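Local coordinates for Alr1585 protein (Nostoc sp., PDB 5C2I) that probably works as a haem-dependent dye-decolorizing (DyP-type) peroxidase, using hydrogen peroxide to oxidise its substrates, at residues 2-5 with 6-10; 72-75 with 76-80; 164-167 with 168-172; 195-198 with 199-203; 337-340 with 341-344. The protein carries 1 engineered substitution. All blocks are in the same frame, centred on the assembly; numbering follows the deposited sequence.

All five contacts are local, four along helices and contact 4 round a tight turn. Contacts 4 and 5 both touch the haem. Contact 4 reaches the water on the iron through His203, and contact 5 holds a propionate through Arg337. Their nearest atoms are about 11 Å apart. Contact 1 caps a short surface helix near the N-terminus; its nearest atoms lie about 11 Å from those of contact 2. Contacts 2 and 3 share the N-terminal DyP barrel domain, with nearest atoms about 11 Å apart. Contact 3 also faces a second subunit. It lies on the opposite side of the chain's centre from contact 5, their centres about 50 Å apart.

Contact 1. Residues 2-5 with 6-10; sequences LTEK and DLKNL
Thr3 and Asp6 form a capping box at the start of helix 4-8. Thr3 takes the N-cap position, and its OG1 accepts from Asp6 N at 3.2 Å. In return Asp6 OD2 accepts from Thr3 N at 2.8 Å. That bond is almost straight (177°) and meets OD2 on the anti side, tilted out of the carboxylate plane. Thr3 OG1 adds a weak bond to Asp6 OD2 at 3.0 Å. OG1 faces both Asp6 N and Asp6 OD2 because it sits between the backbone N and the carbonyl carbon (chi1 65°). Beside the box, Leu2 CD2 rests against Asp6 CB at 3.9 Å. With an alanine in place of Asp6, Thr3 N would probably lose its acceptor and the first turn would be left with half its cap. At the other end of the helix, Asn9 ND2 donates to Lys5 O at 2.9 Å, in the carbonyl plane and on a lone pair. Asn9 is the first residue to leave helical angles. Tyr23 of the same chain also bonds Asp6 O, which ties this surface helix to the following loop. Such a reciprocal pair of bonds is typical of the N-terminus of an alpha-helix.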
# COMPACT_ATOMS: atom_id res chain seq x y z
N LEU A 2 -10.59 33.52 35.52
CA LEU A 2 -10.32 32.16 36.06
C LEU A 2 -9.70 32.26 37.46
O LEU A 2 -8.77 33.01 37.66
CB LEU A 2 -9.41 31.38 35.14
CG LEU A 2 -10.05 30.91 33.83
CD1 LEU A 2 -9.05 30.18 32.99
CD2 LEU A 2 -11.22 30.00 34.04
N THR A 3 -10.28 31.53 38.41
CA THR A 3 -9.84 31.56 39.80
C THR A 3 -8.91 30.40 40.08
O THR A 3 -8.72 29.53 39.22
CB THR A 3 -11.05 31.44 40.78
OG1 THR A 3 -11.68 30.16 40.63
CG2 THR A 3 -12.10 32.56 40.52
N GLU A 4 -8.37 30.41 41.29
CA GLU A 4 -7.56 29.33 41.84
C GLU A 4 -8.30 28.00 41.70
O GLU A 4 -7.75 27.03 41.18
CB GLU A 4 -7.29 29.63 43.33
CG GLU A 4 -6.18 28.81 43.99
CD GLU A 4 -4.79 29.10 43.44
OE1 GLU A 4 -4.66 29.84 42.44
OE2 GLU A 4 -3.80 28.58 44.03
N LYS A 5 -9.55 27.99 42.15
CA LYS A 5 -10.46 26.85 42.02
C LYS A 5 -10.54 26.33 40.60
O LYS A 5 -10.48 25.11 40.36
CB LYS A 5 -11.88 27.20 42.48
CG LYS A 5 -12.31 26.60 43.81
CD LYS A 5 -13.83 26.69 43.99
CE LYS A 5 -14.32 26.05 45.28
NZ LYS A 5 -13.58 26.54 46.48
N ASP A 6 -10.70 27.24 39.64
CA ASP A 6 -10.88 26.82 38.24
C ASP A 6 -9.61 26.15 37.70
O ASP A 6 -9.66 25.30 36.80
CB ASP A 6 -11.21 28.00 37.34
CG ASP A 6 -12.51 28.69 37.71
OD1 ASP A 6 -13.51 27.99 37.91
OD2 ASP A 6 -12.51 29.93 37.77
N LEU A 7 -8.47 26.57 38.23
CA LEU A 7 -7.20 26.06 37.74
C LEU A 7 -6.78 24.78 38.47
O LEU A 7 -6.04 23.97 37.91
CB LEU A 7 -6.11 27.10 37.93
CG LEU A 7 -6.09 28.29 36.99
CD1 LEU A 7 -4.91 29.14 37.41
CD2 LEU A 7 -5.98 27.92 35.53
N LYS A 8 -7.24 24.61 39.71
CA LYS A 8 -6.91 23.43 40.50
C LYS A 8 -7.85 22.26 40.28
O LYS A 8 -7.57 21.18 40.77
CB LYS A 8 -6.90 23.78 41.99
CG LYS A 8 -5.67 24.55 42.40
CD LYS A 8 -5.63 24.84 43.88
CE LYS A 8 -4.55 25.84 44.25
NZ LYS A 8 -3.24 25.20 44.49
N ASN A 9 -8.96 22.48 39.58
CA ASN A 9 -9.98 21.44 39.41
C ASN A 9 -10.52 21.35 37.99
O ASN A 9 -11.26 22.24 37.56
CB ASN A 9 -11.21 21.73 40.30
CG ASN A 9 -10.86 21.75 41.76
OD1 ASN A 9 -10.69 20.71 42.37
ND2 ASN A 9 -10.75 22.94 42.33
N LEU A 10 -10.20 20.28 37.30
CA LEU A 10 -10.69 20.09 35.93
C LEU A 10 -12.18 19.75 36.00
O LEU A 10 -12.59 18.97 36.85
CB LEU A 10 -9.91 18.96 35.26
CG LEU A 10 -10.01 18.89 33.73
CD1 LEU A 10 -9.24 20.07 33.10
CD2 LEU A 10 -9.49 17.56 33.23

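Contact 2. Residues 72-75 with 76-80; sequences SAKK and QADEA
Lys75 reaches across to Glu79, one turn on in the helix. Its CB starts against the backbone, 3.2 Å from Gln76 N. CG has its nearest partner in Glu79 OE2, at 3.7 Å. The chain then bends at chi2 (71°) and stays extended to its end. CD passes the same oxygen more loosely. CE comes back to it, 3.4 Å from Glu79 OE2, and also touches Glu79 CG. NZ ends 4.5 Å from Glu79 OE2, beyond a salt bridge, so any attraction between the charges is probably weak. The two side chains cross at about a right angle. Glu79 has a firmer partner in Arg40, which forms a salt bridge with OE1.

These residues lie in the first turns of helix 73-86, in the DyP dimeric alpha+beta barrel domain. Ser72 is the N-cap, and its OG accepts from Lys75 N at 2.9 Å. Backbone i to i+4 bonds link the two segments, from Gln76 N to Ser72 O onward.

One residue earlier, Lys74 closes the full salt bridge that Lys75 lacks. Its NZ donates to Asp78 OD2 at 3.0 Å, nearly head-on to the C-O bond. A bend at chi4 (-72°) turns NZ toward the acid, while Lys74 CG lies 3.9 Å from Asp78 OD2. Gln76 leaves from a different face of the helix. Its amide bonds Asn33 N through OE1 and Lys36 O through NE2.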
# COMPACT_ATOMS: atom_id res chain seq x y z
N SER A 72 -3.36 28.84 18.21
CA SER A 72 -3.92 28.78 19.56
C SER A 72 -4.57 27.40 19.83
O SER A 72 -4.90 26.66 18.90
CB SER A 72 -4.93 29.88 19.75
OG SER A 72 -6.08 29.64 18.96
N ALA A 73 -4.87 27.13 21.09
CA ALA A 73 -5.65 25.95 21.43
C ALA A 73 -7.04 25.97 20.79
O ALA A 73 -7.53 24.94 20.31
CB ALA A 73 -5.74 25.80 22.93
N LYS A 74 -7.66 27.14 20.73
CA LYS A 74 -8.94 27.29 20.07
C LYS A 74 -8.84 26.99 18.58
O LYS A 74 -9.66 26.24 18.05
CB LYS A 74 -9.53 28.70 20.32
CG LYS A 74 -10.84 29.06 19.58
CD LYS A 74 -11.06 30.59 19.48
CE LYS A 74 -12.52 30.91 19.02
NZ LYS A 74 -12.68 30.58 17.57
N LYS A 75 -7.86 27.57 17.91
CA LYS A 75 -7.66 27.33 16.48
C LYS A 75 -7.37 25.84 16.21
O LYS A 75 -7.93 25.28 15.28
CB LYS A 75 -6.54 28.20 15.92
CG LYS A 75 -6.29 28.03 14.43
CD LYS A 75 -7.43 28.61 13.61
CE LYS A 75 -7.25 28.30 12.12
NZ LYS A 75 -8.34 28.80 11.27
N GLN A 76 -6.53 25.24 17.04
CA GLN A 76 -6.22 23.81 16.91
C GLN A 76 -7.51 22.96 16.97
O GLN A 76 -7.74 22.12 16.09
CB GLN A 76 -5.28 23.38 18.01
CG GLN A 76 -4.89 21.93 17.95
CD GLN A 76 -4.09 21.49 19.13
OE1 GLN A 76 -3.51 22.32 19.84
NE2 GLN A 76 -3.98 20.16 19.33
N ALA A 77 -8.37 23.24 17.95
CA ALA A 77 -9.64 22.54 18.08
C ALA A 77 -10.56 22.79 16.88
O ALA A 77 -11.21 21.85 16.37
CB ALA A 77 -10.35 22.93 19.39
N ASP A 78 -10.62 24.03 16.41
CA ASP A 78 -11.49 24.39 15.27
C ASP A 78 -11.02 23.70 13.99
O ASP A 78 -11.84 23.23 13.21
CB ASP A 78 -11.53 25.90 15.05
CG ASP A 78 -12.28 26.65 16.18
OD1 ASP A 78 -12.87 25.99 17.07
OD2 ASP A 78 -12.29 27.90 16.19
N GLU A 79 -9.70 23.59 13.80
CA GLU A 79 -9.13 22.92 12.63
C GLU A 79 -9.46 21.42 12.68
O GLU A 79 -9.75 20.82 11.63
CB GLU A 79 -7.59 23.10 12.58
CG GLU A 79 -7.13 24.50 12.13
CD GLU A 79 -5.64 24.73 12.37
OE1 GLU A 79 -5.01 24.00 13.14
OE2 GLU A 79 -5.10 25.66 11.80
N ALA A 80 -9.37 20.81 13.86
CA ALA A 80 -9.73 19.39 14.00
C ALA A 80 -11.23 19.19 13.74
O ALA A 80 -11.63 18.25 13.06
CB ALA A 80 -9.34 18.86 15.37

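Contact 3. Residues 164-167 with 168-172; sequences QIVN and QITQK
Thr170 and the backbone of the preceding turn make the closest side-chain contact. Thr170 OG1 lies 3.1 Å from both Val166 O and Asn167 O. Its chi1 of 56° puts the hydroxyl between the backbone N and the carbonyl carbon, facing back along the helix. The methyl CG2 of Thr170 also lies close to the first of these carbonyls, 3.2 Å from Val166 O, and reaches Val166 CG1 at 4.0 Å. On a neighbouring ridge Ile165 CG2 meets Ile169 CD1 at 3.8 Å, the two side chains crossing at a slant. Backbone i to i+4 bonds fix this spacing, among them Ile169 N to Ile165 O.

One shell out, a water bridges the polar tips. It donates to Asn167 OD1 at 2.8 Å and lies 2.7 Å from Thr170 OG1. A second water links Asn167 O to Gln171 NE2, by weak bonds at both ends.

Farther out, other parts of the assembly position these groups. Val166 packs on Val44 and Arg182, and Thr170 on Leu46 and Ile179. This face of the helix therefore lies on strands 42-50 and 177-189. The polar side meets a second subunit. Asn167 ND2 bonds Asp184 of the second subunit, Gln164 OE1 bonds Gly370 of that subunit, and Gln171 bonds its Glu141 and Gly143. These partners hold the amide groups at the interface. The contact belongs to helix 159-176, which packs an apolar face on an antiparallel sheet and turns a polar one to another subunit, as part of the alpha+beta fold of the DyP family.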
# COMPACT_ATOMS: atom_id res chain seq x y z
N GLN A 164 8.01 23.27 2.10
CA GLN A 164 7.90 24.50 1.35
C GLN A 164 7.59 25.69 2.25
O GLN A 164 8.15 26.79 2.11
CB GLN A 164 6.84 24.43 0.23
CG GLN A 164 6.94 23.21 -0.69
CD GLN A 164 8.36 23.01 -1.27
OE1 GLN A 164 8.86 23.85 -2.02
NE2 GLN A 164 8.97 21.87 -0.98
N ILE A 165 6.63 25.48 3.14
CA ILE A 165 6.19 26.53 4.03
C ILE A 165 7.33 26.91 4.97
O ILE A 165 7.59 28.08 5.19
CB ILE A 165 4.93 26.09 4.83
CG1 ILE A 165 3.76 26.07 3.87
CG2 ILE A 165 4.65 27.08 5.96
CD1 ILE A 165 2.53 25.37 4.41
N VAL A 166 8.05 25.92 5.50
CA VAL A 166 9.22 26.20 6.30
C VAL A 166 10.27 27.02 5.52
O VAL A 166 10.79 28.00 6.04
CB VAL A 166 9.85 24.92 6.87
CG1 VAL A 166 11.23 25.20 7.43
CG2 VAL A 166 8.96 24.35 7.96
N ASN A 167 10.54 26.66 4.27
CA ASN A 167 11.50 27.38 3.48
C ASN A 167 11.06 28.84 3.21
O ASN A 167 11.89 29.74 3.15
CB ASN A 167 11.79 26.68 2.14
CG ASN A 167 12.56 25.41 2.34
OD1 ASN A 167 13.21 25.22 3.38
ND2 ASN A 167 12.51 24.54 1.36
N GLN A 168 9.76 29.05 3.09
CA GLN A 168 9.25 30.42 2.99
C GLN A 168 9.45 31.19 4.30
O GLN A 168 9.98 32.29 4.30
CB GLN A 168 7.78 30.39 2.65
CG GLN A 168 7.18 31.75 2.39
CD GLN A 168 5.75 31.64 1.87
OE1 GLN A 168 5.32 30.59 1.36
NE2 GLN A 168 5.00 32.72 1.99
N ILE A 169 9.03 30.60 5.41
CA ILE A 169 9.17 31.21 6.72
C ILE A 169 10.64 31.58 7.00
O ILE A 169 10.92 32.68 7.50
CB ILE A 169 8.63 30.28 7.85
CG1 ILE A 169 7.11 30.22 7.78
CG2 ILE A 169 9.16 30.71 9.21
CD1 ILE A 169 6.53 29.08 8.55
N THR A 170 11.57 30.70 6.64
CA THR A 170 12.96 30.92 6.99
C THR A 170 13.64 32.07 6.22
O THR A 170 14.72 32.51 6.64
CB THR A 170 13.81 29.64 6.91
OG1 THR A 170 13.71 29.05 5.61
CG2 THR A 170 13.31 28.63 7.93
N GLN A 171 13.07 32.54 5.12
CA GLN A 171 13.70 33.60 4.38
C GLN A 171 13.84 34.86 5.20
O GLN A 171 14.94 35.41 5.26
CB GLN A 171 12.97 33.92 3.08
CG GLN A 171 13.10 32.79 2.08
CD GLN A 171 13.22 33.28 0.66
OE1 GLN A 171 14.07 34.13 0.36
NE2 GLN A 171 12.44 32.72 -0.22
N LYS A 172 12.74 35.31 5.81
CA LYS A 172 12.83 36.52 6.63
C LYS A 172 13.49 36.20 7.95
O LYS A 172 14.18 37.03 8.52
CB LYS A 172 11.46 37.16 6.83
CG LYS A 172 11.01 37.91 5.58
CD LYS A 172 9.89 38.90 5.85
CE LYS A 172 9.67 39.76 4.60
NZ LYS A 172 8.43 40.59 4.67
O HOH W 1 14.66 26.52 5.37
O HOH W 2 12.03 30.29 0.17

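Contact 4. Residues 195-198 with 199-203; sequences IIEH and FGFVH. Engineered in segment 199-203: His203 (natural residue Asp). With HEM (protoporphyrin IX containing Fe), chain E.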
# COMPACT_ATOMS: atom_id res chain seq x y z
N ILE A 195 1.43 3.80 17.04
CA ILE A 195 2.56 4.71 17.18
C ILE A 195 3.56 4.10 18.15
O ILE A 195 3.21 3.73 19.28
CB ILE A 195 2.13 6.08 17.71
CG1 ILE A 195 1.19 6.77 16.70
CG2 ILE A 195 3.35 6.96 18.04
CD1 ILE A 195 0.60 8.07 17.19
N ILE A 196 4.83 4.00 17.73
CA ILE A 196 5.84 3.36 18.55
C ILE A 196 7.06 4.27 18.71
O ILE A 196 7.19 5.32 18.05
CB ILE A 196 6.29 1.99 17.99
CG1 ILE A 196 6.81 2.12 16.53
CG2 ILE A 196 5.14 1.00 18.04
CD1 ILE A 196 7.61 0.94 16.04
N GLU A 197 7.94 3.88 19.60
CA GLU A 197 9.28 4.47 19.67
C GLU A 197 10.24 3.41 19.10
O GLU A 197 9.85 2.27 18.84
CB GLU A 197 9.59 4.90 21.09
CG GLU A 197 9.40 3.84 22.15
CD GLU A 197 10.45 2.73 22.04
OE1 GLU A 197 11.64 3.03 21.84
OE2 GLU A 197 10.09 1.54 22.12
N HIS A 198 11.49 3.78 18.85
CA HIS A 198 12.42 2.95 18.10
C HIS A 198 12.69 1.55 18.65
O HIS A 198 13.06 0.69 17.89
CB HIS A 198 13.75 3.70 17.94
CG HIS A 198 13.78 4.60 16.75
ND1 HIS A 198 13.72 5.97 16.84
CD2 HIS A 198 13.88 4.31 15.43
CE1 HIS A 198 13.73 6.50 15.63
NE2 HIS A 198 13.86 5.51 14.76
N PHE A 199 12.57 1.35 19.96
CA PHE A 199 12.74 0.00 20.52
C PHE A 199 11.55 -0.89 20.24
O PHE A 199 11.60 -2.09 20.51
CB PHE A 199 13.05 0.04 22.03
CG PHE A 199 14.32 0.75 22.41
CD1 PHE A 199 15.46 0.68 21.64
CD2 PHE A 199 14.37 1.49 23.59
CE1 PHE A 199 16.65 1.30 22.04
CE2 PHE A 199 15.54 2.12 24.01
CZ PHE A 199 16.70 2.02 23.22
N GLY A 200 10.50 -0.34 19.62
CA GLY A 200 9.38 -1.14 19.12
C GLY A 200 8.16 -1.14 20.03
O GLY A 200 7.19 -1.81 19.74
N PHE A 201 8.18 -0.36 21.10
CA PHE A 201 7.06 -0.30 22.02
C PHE A 201 6.09 0.83 21.68
O PHE A 201 6.48 1.95 21.39
CB PHE A 201 7.55 -0.11 23.46
CG PHE A 201 8.37 -1.28 23.97
CD1 PHE A 201 9.69 -1.43 23.57
CD2 PHE A 201 7.81 -2.22 24.81
CE1 PHE A 201 10.45 -2.49 24.04
CE2 PHE A 201 8.56 -3.31 25.26
CZ PHE A 201 9.88 -3.46 24.87
N VAL A 202 4.81 0.52 21.74
CA VAL A 202 3.77 1.53 21.57
C VAL A 202 4.01 2.65 22.58
O VAL A 202 4.38 2.39 23.74
CB VAL A 202 2.37 0.94 21.75
CG1 VAL A 202 1.31 2.03 21.61
CG2 VAL A 202 2.15 -0.06 20.65
N HIS A 203 3.82 3.88 22.13
CA HIS A 203 4.30 5.04 22.87
C HIS A 203 3.29 6.14 22.86
O HIS A 203 2.67 6.41 21.81
CB HIS A 203 5.62 5.51 22.26
CG HIS A 203 6.43 6.37 23.16
ND1 HIS A 203 7.02 7.53 22.73
CD2 HIS A 203 6.75 6.26 24.47
CE1 HIS A 203 7.69 8.08 23.73
NE2 HIS A 203 7.53 7.34 24.80
CHA HEM E . 5.80 5.85 29.26
CHB HEM E . 9.40 4.80 26.23
CHC HEM E . 11.92 8.56 27.95
CHD HEM E . 8.40 9.41 31.13
C1A HEM E . 6.57 5.22 28.29
C2A HEM E . 6.20 4.04 27.58
C3A HEM E . 7.21 3.75 26.74
C4A HEM E . 8.19 4.76 26.90
CMA HEM E . 7.29 2.62 25.74
CAA HEM E . 4.90 3.23 27.73
CBA HEM E . 3.70 3.65 26.88
CGA HEM E . 3.32 5.06 27.23
O1A HEM E . 2.57 5.32 28.22
O2A HEM E . 3.75 5.97 26.54
C1B HEM E . 10.38 5.78 26.42
C2B HEM E . 11.60 5.87 25.66
C3B HEM E . 12.27 6.92 26.10
C4B HEM E . 11.47 7.46 27.21
CMB HEM E . 11.98 4.94 24.56
CAB HEM E . 13.55 7.53 25.65
CBB HEM E . 14.05 7.39 24.42
C1C HEM E . 11.20 9.11 29.02
C2C HEM E . 11.65 10.09 29.89
C3C HEM E . 10.65 10.31 30.81
C4C HEM E . 9.59 9.46 30.46
CMC HEM E . 12.94 10.84 29.83
CAC HEM E . 10.63 11.20 31.96
CBC HEM E . 11.63 11.60 32.70
C1D HEM E . 7.38 8.55 30.75
C2D HEM E . 6.09 8.58 31.44
C3D HEM E . 5.38 7.56 30.96
C4D HEM E . 6.25 6.95 29.93
CMD HEM E . 5.62 9.54 32.51
CAD HEM E . 3.96 7.21 31.33
CBD HEM E . 3.87 6.31 32.56
CGD HEM E . 2.43 6.05 32.88
O1D HEM E . 2.09 4.88 32.95
O2D HEM E . 1.58 6.99 33.07
NA HEM E . 7.83 5.61 27.92
NB HEM E . 10.40 6.69 27.35
NC HEM E . 9.98 8.66 29.43
ND HEM E . 7.47 7.52 29.91
FE HEM E . 8.90 7.10 28.69
O HOH W 3 8.17 8.67 27.12
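Glu197 folds back on its own turn through two torsions, chi1 at 52° and chi2 at 69°. They bring its carboxylate over the N-H groups of Phe199 and Phe201. Glu197 OE1 accepts from Phe199 N at 2.7 Å, with the donor above the carboxylate plane. Glu197 OE2 accepts from Phe201 N at 2.9 Å, on the anti side, tilted out of that plane. Gln261 also donates to OE1, so three bonds grip this buried acid. A type I turn from Glu197 to Gly200 lies beneath it, closed by Gly200 N to Glu197 O. The backbones then pair, with Glu197 N bonded to Phe201 O at 3.0 Å and His203 N to Ile195 O at 2.9 Å.

His203 is an engineered substitution for the natural Asp, which falls in the GXXDG motif of DyP peroxidases; in relatives this Asp is thought to act in catalysis. With CG anti to the backbone N (chi1 -161°), the His203 ring reaches from the turn to the haem. Glu197 CB lies over one ring face, 4.3 Å from the centroid, and the ring edge meets the haem. His203 NE2 is 2.7 Å from a water that binds the haem iron at 2.3 Å.

Ile196 continues the sheet by pairing with Leu188 of strand 177-189. Phe199 stacks on Phe266 of helix 263-277, and His198 also packs against that helix and strand 250-261.

Contact 5. Residues 337-340 with 341-344; sequences RGDT and ARLL. With HEM (protoporphyrin IX containing Fe), chain E.
Asp339 and Arg342 form a salt bridge within helix 339-343, a short helix with Gly338 at its N-cap. Arg342 NH2 donates to Asp339 OD1 at 2.8 Å, at the guanidinium edge and on the anti side of the carboxylate, tilted out of its plane. The two planes stand 76° apart. A bend at chi3 (-81°) folds the guanidinium back over the first turn. Each charge has a second partner, Asp317 for Arg342 NH1 and Arg332 for Asp339 OD2. Replacing Arg342 by a leucine would probably leave Asp339 OD1 and Asp317 without this positive mate.

Polar contacts without charge pairing hold the same turn. Gly338 O lies 3.8 Å above the centre of the Arg342 guanidinium and accepts from Arg342 N at 3.1 Å. A water joins Arg337 O to Arg342 NH2, 2.8 Å from each.

Apolar packing is slight. Leu344 CD1 touches Thr340 CB at 3.9 Å, where the helix ends. The hydroxyl of Thr340 turns instead to Glu357.

Arg337 is one of several residues that bond the haem; its guanidinium also bonds Asn312 and Phe314 O. Its NH2 donates to the haem propionate oxygen O1D at 2.9 Å, nearly straight at 169° and at the guanidinium edge.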
# COMPACT_ATOMS: atom_id res chain seq x y z
N ARG A 337 1.53 5.12 40.19
CA ARG A 337 0.10 4.89 40.39
C ARG A 337 -0.28 4.54 41.84
O ARG A 337 -1.09 3.63 42.09
CB ARG A 337 -0.43 3.80 39.43
CG ARG A 337 -0.16 4.16 37.98
CD ARG A 337 -0.84 3.24 36.99
NE ARG A 337 -0.46 3.63 35.64
CZ ARG A 337 -1.24 3.67 34.56
NH1 ARG A 337 -2.53 3.34 34.61
NH2 ARG A 337 -0.70 4.03 33.39
N GLY A 338 0.32 5.25 42.79
CA GLY A 338 0.06 5.03 44.20
C GLY A 338 1.16 4.41 45.04
O GLY A 338 1.04 4.39 46.28
N ASP A 339 2.20 3.86 44.41
CA ASP A 339 3.28 3.20 45.23
C ASP A 339 3.84 4.15 46.28
O ASP A 339 4.16 3.71 47.38
CB ASP A 339 4.48 2.71 44.38
CG ASP A 339 4.21 1.44 43.63
OD1 ASP A 339 3.27 0.66 43.97
OD2 ASP A 339 4.95 1.20 42.63
N THR A 340 3.98 5.44 45.96
CA THR A 340 4.61 6.37 46.93
C THR A 340 3.67 6.71 48.09
O THR A 340 4.11 6.95 49.22
CB THR A 340 5.14 7.68 46.32
OG1 THR A 340 4.04 8.54 45.97
CG2 THR A 340 6.03 7.43 45.11
N ALA A 341 2.37 6.65 47.81
CA ALA A 341 1.35 6.90 48.80
C ALA A 341 1.20 5.75 49.78
O ALA A 341 0.85 5.96 50.93
CB ALA A 341 0.03 7.23 48.12
N ARG A 342 1.45 4.52 49.34
CA ARG A 342 1.51 3.38 50.25
C ARG A 342 2.79 3.24 51.02
O ARG A 342 2.80 2.92 52.21
CB ARG A 342 1.49 2.08 49.49
CG ARG A 342 0.15 1.67 49.00
CD ARG A 342 0.29 0.30 48.37
NE ARG A 342 0.80 0.41 47.00
CZ ARG A 342 0.07 0.76 45.94
NH1 ARG A 342 -1.23 1.03 46.09
NH2 ARG A 342 0.61 0.84 44.74
N LEU A 343 3.89 3.33 50.28
CA LEU A 343 5.15 2.77 50.75
C LEU A 343 5.91 3.83 51.49
O LEU A 343 6.61 3.50 52.44
CB LEU A 343 5.98 2.21 49.57
CG LEU A 343 5.40 0.95 48.90
CD1 LEU A 343 6.19 0.61 47.65
CD2 LEU A 343 5.38 -0.24 49.89
N LEU A 344 5.77 5.08 51.08
CA LEU A 344 6.56 6.16 51.63
C LEU A 344 5.76 7.10 52.52
O LEU A 344 6.26 8.19 52.84
CB LEU A 344 7.23 6.98 50.52
CG LEU A 344 8.04 6.24 49.46
CD1 LEU A 344 8.42 7.23 48.36
CD2 LEU A 344 9.28 5.61 50.09
CHA HEM E . 5.80 5.85 29.26
CHB HEM E . 9.40 4.80 26.23
CHC HEM E . 11.92 8.56 27.95
CHD HEM E . 8.40 9.41 31.13
C1A HEM E . 6.57 5.22 28.29
C2A HEM E . 6.20 4.04 27.58
C3A HEM E . 7.21 3.75 26.74
C4A HEM E . 8.19 4.76 26.90
CMA HEM E . 7.29 2.62 25.74
CAA HEM E . 4.90 3.23 27.73
CBA HEM E . 3.70 3.65 26.88
CGA HEM E . 3.32 5.06 27.23
O1A HEM E . 2.57 5.32 28.22
O2A HEM E . 3.75 5.97 26.54
C1B HEM E . 10.38 5.78 26.42
C2B HEM E . 11.60 5.87 25.66
C3B HEM E . 12.27 6.92 26.10
C4B HEM E . 11.47 7.46 27.21
CMB HEM E . 11.98 4.94 24.56
CAB HEM E . 13.55 7.53 25.65
CBB HEM E . 14.05 7.39 24.42
C1C HEM E . 11.20 9.11 29.02
C2C HEM E . 11.65 10.09 29.89
C3C HEM E . 10.65 10.31 30.81
C4C HEM E . 9.59 9.46 30.46
CMC HEM E . 12.94 10.84 29.83
CAC HEM E . 10.63 11.20 31.96
CBC HEM E . 11.63 11.60 32.70
C1D HEM E . 7.38 8.55 30.75
C2D HEM E . 6.09 8.58 31.44
C3D HEM E . 5.38 7.56 30.96
C4D HEM E . 6.25 6.95 29.93
CMD HEM E . 5.62 9.54 32.51
CAD HEM E . 3.96 7.21 31.33
CBD HEM E . 3.87 6.31 32.56
CGD HEM E . 2.43 6.05 32.88
O1D HEM E . 2.09 4.88 32.95
O2D HEM E . 1.58 6.99 33.07
NA HEM E . 7.83 5.61 27.92
NB HEM E . 10.40 6.69 27.35
NC HEM E . 9.98 8.66 29.43
ND HEM E . 7.47 7.52 29.91
FE HEM E . 8.90 7.10 28.69
O HOH W 4 -1.21 0.90 42.66
O HOH W 3 8.17 8.67 27.12